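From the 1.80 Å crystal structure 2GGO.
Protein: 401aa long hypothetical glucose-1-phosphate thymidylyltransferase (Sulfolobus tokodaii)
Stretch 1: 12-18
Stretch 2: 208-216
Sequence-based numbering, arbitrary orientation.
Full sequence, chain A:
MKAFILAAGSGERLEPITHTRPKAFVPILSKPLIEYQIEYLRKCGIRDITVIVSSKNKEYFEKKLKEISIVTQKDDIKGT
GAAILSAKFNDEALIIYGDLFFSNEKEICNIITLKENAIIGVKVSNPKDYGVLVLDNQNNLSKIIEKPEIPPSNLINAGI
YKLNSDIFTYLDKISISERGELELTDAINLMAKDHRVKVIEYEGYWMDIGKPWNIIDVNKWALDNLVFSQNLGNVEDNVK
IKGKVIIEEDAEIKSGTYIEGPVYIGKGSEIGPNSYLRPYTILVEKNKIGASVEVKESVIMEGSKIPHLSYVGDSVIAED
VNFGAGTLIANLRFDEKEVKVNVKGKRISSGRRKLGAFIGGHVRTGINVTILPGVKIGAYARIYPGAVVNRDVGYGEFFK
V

Stretch 1 12-18: ERLEPIT
Stretch 2 208-216: DIGKPWNII

Residues 12-14 form a short 3-10 segment, closed by a hydrogen bond from Glu15 N to Glu12 O at 3.2 Å. A loop follows, with a cis peptide bond before Pro16. In the second stretch Ile209 to Lys211 are loop, leading into a helix that runs on past Ile216. Lys211 is extended (phi/psi -149/150), and Asn214 N donates a hydrogen bond to Lys211 O at 2.8 Å. The nearest pair of CA atoms is Leu14 CA and Pro212 CA, 5.2 Å apart.

Much of the contact is apolar packing. Leu14 is the centre, with chi1 between wells at -128° and chi2 p. Its CA-to-CB bond points sideways, but its end reaches the second stretch. Leu14 CD2 lies 3.7 Å from Ile209 CG2. Leu14 CD1 sits against backbone, 3.5 Å from Lys211 C and 3.6 Å from Pro212 N. The CA-to-CB bonds of Ile17 (m, p) and Ile215 (m, t) point toward the opposing stretch, with Ile17 CG1 3.8 Å from Ile215 CD1. The Pro212 ring makes van der Waals contact with a carbonyl: Pro212 CD is 3.5 Å from Arg13 O.

One hydrogen bond crosses the contact. The CA-to-CB bond of Arg13 points toward the second stretch; the side chain (m, t, m; chi4 117°) donates it weakly, Arg13 NH1 to Gly210 O, 3.1 Å at 129°. An ideal CB on Gly210 would clash with Arg13 NH1 at 2.9 Å.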

# COMPACT_ATOMS: atom_id res chain seq x y z
N GLU A 12 -3.47 10.16 -4.55
CA GLU A 12 -4.80 10.56 -4.14
C GLU A 12 -5.68 9.48 -3.55
O GLU A 12 -6.34 9.70 -2.53
CB GLU A 12 -5.53 11.16 -5.30
CG GLU A 12 -5.30 12.60 -5.41
CD GLU A 12 -6.32 13.21 -6.31
OE1 GLU A 12 -7.46 13.49 -5.84
OE2 GLU A 12 -5.98 13.38 -7.50
N ARG A 13 -5.72 8.33 -4.18
CA ARG A 13 -6.54 7.26 -3.69
C ARG A 13 -6.10 6.77 -2.34
O ARG A 13 -6.89 6.16 -1.62
CB ARG A 13 -6.56 6.11 -4.68
CG ARG A 13 -7.58 6.30 -5.82
CD ARG A 13 -7.31 5.26 -6.92
NE ARG A 13 -5.94 5.41 -7.46
CZ ARG A 13 -4.97 4.49 -7.39
NH1 ARG A 13 -5.18 3.31 -6.82
NH2 ARG A 13 -3.78 4.76 -7.92
N LEU A 14 -4.86 7.05 -1.96
CA LEU A 14 -4.34 6.54 -0.67
C LEU A 14 -4.29 7.62 0.44
O LEU A 14 -3.75 7.44 1.49
CB LEU A 14 -2.98 5.88 -0.87
CG LEU A 14 -2.78 4.47 -0.33
CD1 LEU A 14 -3.98 3.58 -0.56
CD2 LEU A 14 -1.49 3.79 -0.89
N GLU A 15 -4.83 8.79 0.16
CA GLU A 15 -5.04 9.77 1.22
C GLU A 15 -5.86 9.20 2.40
O GLU A 15 -6.71 8.35 2.22
CB GLU A 15 -5.71 10.97 0.66
CG GLU A 15 -4.75 11.61 -0.34
CD GLU A 15 -5.34 12.81 -1.01
OE1 GLU A 15 -6.44 13.22 -0.63
OE2 GLU A 15 -4.69 13.36 -1.92
N PRO A 16 -5.61 9.68 3.61
CA PRO A 16 -4.67 10.65 4.04
C PRO A 16 -3.27 10.12 4.26
O PRO A 16 -2.41 10.88 4.64
CB PRO A 16 -5.27 11.13 5.38
CG PRO A 16 -5.96 9.96 5.91
CD PRO A 16 -6.42 9.17 4.74
N ILE A 17 -3.02 8.82 4.09
CA ILE A 17 -1.67 8.31 4.34
C ILE A 17 -0.66 9.04 3.45
O ILE A 17 0.48 9.28 3.89
CB ILE A 17 -1.56 6.80 4.10
CG1 ILE A 17 -2.30 5.99 5.18
CG2 ILE A 17 -0.04 6.38 4.03
CD1 ILE A 17 -3.68 6.58 5.64
N THR A 18 -1.08 9.42 2.23
CA THR A 18 -0.16 10.07 1.26
C THR A 18 -0.03 11.59 1.42
O THR A 18 0.64 12.25 0.62
CB THR A 18 -0.54 9.76 -0.22
OG1 THR A 18 -1.93 10.02 -0.40
CG2 THR A 18 -0.25 8.34 -0.53
N ASP A 208 -2.66 -4.74 -5.69
CA ASP A 208 -2.28 -3.34 -5.85
C ASP A 208 -2.80 -2.57 -4.65
O ASP A 208 -3.94 -2.75 -4.21
CB ASP A 208 -2.70 -2.71 -7.18
CG ASP A 208 -4.15 -2.44 -7.23
OD1 ASP A 208 -4.88 -3.26 -6.63
OD2 ASP A 208 -4.54 -1.44 -7.88
N ILE A 209 -1.95 -1.74 -4.07
CA ILE A 209 -2.36 -1.04 -2.90
C ILE A 209 -3.00 0.22 -3.44
O ILE A 209 -2.38 1.24 -3.56
CB ILE A 209 -1.18 -0.79 -2.00
CG1 ILE A 209 -0.63 -2.13 -1.52
CG2 ILE A 209 -1.58 0.05 -0.80
CD1 ILE A 209 0.72 -1.95 -0.91
N GLY A 210 -4.26 0.10 -3.83
CA GLY A 210 -4.96 1.18 -4.50
C GLY A 210 -6.07 1.84 -3.72
O GLY A 210 -6.73 2.76 -4.20
N LYS A 211 -6.32 1.36 -2.51
CA LYS A 211 -7.33 1.98 -1.65
C LYS A 211 -6.91 1.79 -0.20
O LYS A 211 -6.16 0.85 0.11
CB LYS A 211 -8.73 1.45 -2.02
CG LYS A 211 -9.20 1.98 -3.41
CD LYS A 211 -10.57 1.52 -3.83
CE LYS A 211 -10.57 0.04 -4.21
NZ LYS A 211 -10.94 -0.17 -5.65
N PRO A 212 -7.29 2.74 0.71
CA PRO A 212 -6.60 2.75 2.01
C PRO A 212 -6.78 1.47 2.80
O PRO A 212 -5.83 1.02 3.46
CB PRO A 212 -7.19 3.98 2.74
CG PRO A 212 -7.83 4.79 1.68
CD PRO A 212 -8.30 3.81 0.62
N TRP A 213 -7.92 0.83 2.67
CA TRP A 213 -8.05 -0.44 3.35
C TRP A 213 -7.12 -1.52 2.88
O TRP A 213 -6.87 -2.44 3.65
CB TRP A 213 -9.48 -0.94 3.39
CG TRP A 213 -10.11 -1.03 2.11
CD1 TRP A 213 -10.14 -2.13 1.33
CD2 TRP A 213 -10.81 0.01 1.38
NE1 TRP A 213 -10.79 -1.85 0.14
CE2 TRP A 213 -11.24 -0.55 0.17
CE3 TRP A 213 -11.12 1.35 1.64
CZ2 TRP A 213 -11.96 0.16 -0.78
CZ3 TRP A 213 -11.84 2.07 0.69
CH2 TRP A 213 -12.26 1.47 -0.49
N ASN A 214 -6.58 -1.43 1.65
CA ASN A 214 -5.58 -2.40 1.17
C ASN A 214 -4.30 -2.36 1.96
O ASN A 214 -3.60 -3.34 2.00
CB ASN A 214 -5.25 -2.30 -0.31
CG ASN A 214 -6.47 -2.41 -1.22
OD1 ASN A 214 -7.34 -3.29 -1.05
ND2 ASN A 214 -6.53 -1.56 -2.22
N ILE A 215 -4.00 -1.26 2.63
CA ILE A 215 -2.90 -1.28 3.60
C ILE A 215 -3.11 -2.32 4.72
O ILE A 215 -2.16 -2.97 5.19
CB ILE A 215 -2.66 0.15 4.19
CG1 ILE A 215 -2.56 1.19 3.07
CG2 ILE A 215 -1.46 0.16 5.15
CD1 ILE A 215 -2.05 2.59 3.53
N ILE A 216 -4.37 -2.48 5.14
CA ILE A 216 -4.73 -3.56 6.06
C ILE A 216 -4.57 -4.93 5.37
O ILE A 216 -3.88 -5.79 5.85
CB ILE A 216 -6.13 -3.39 6.72
CG1 ILE A 216 -6.25 -1.99 7.39
CG2 ILE A 216 -6.23 -4.39 7.83
CD1 ILE A 216 -7.71 -1.44 7.67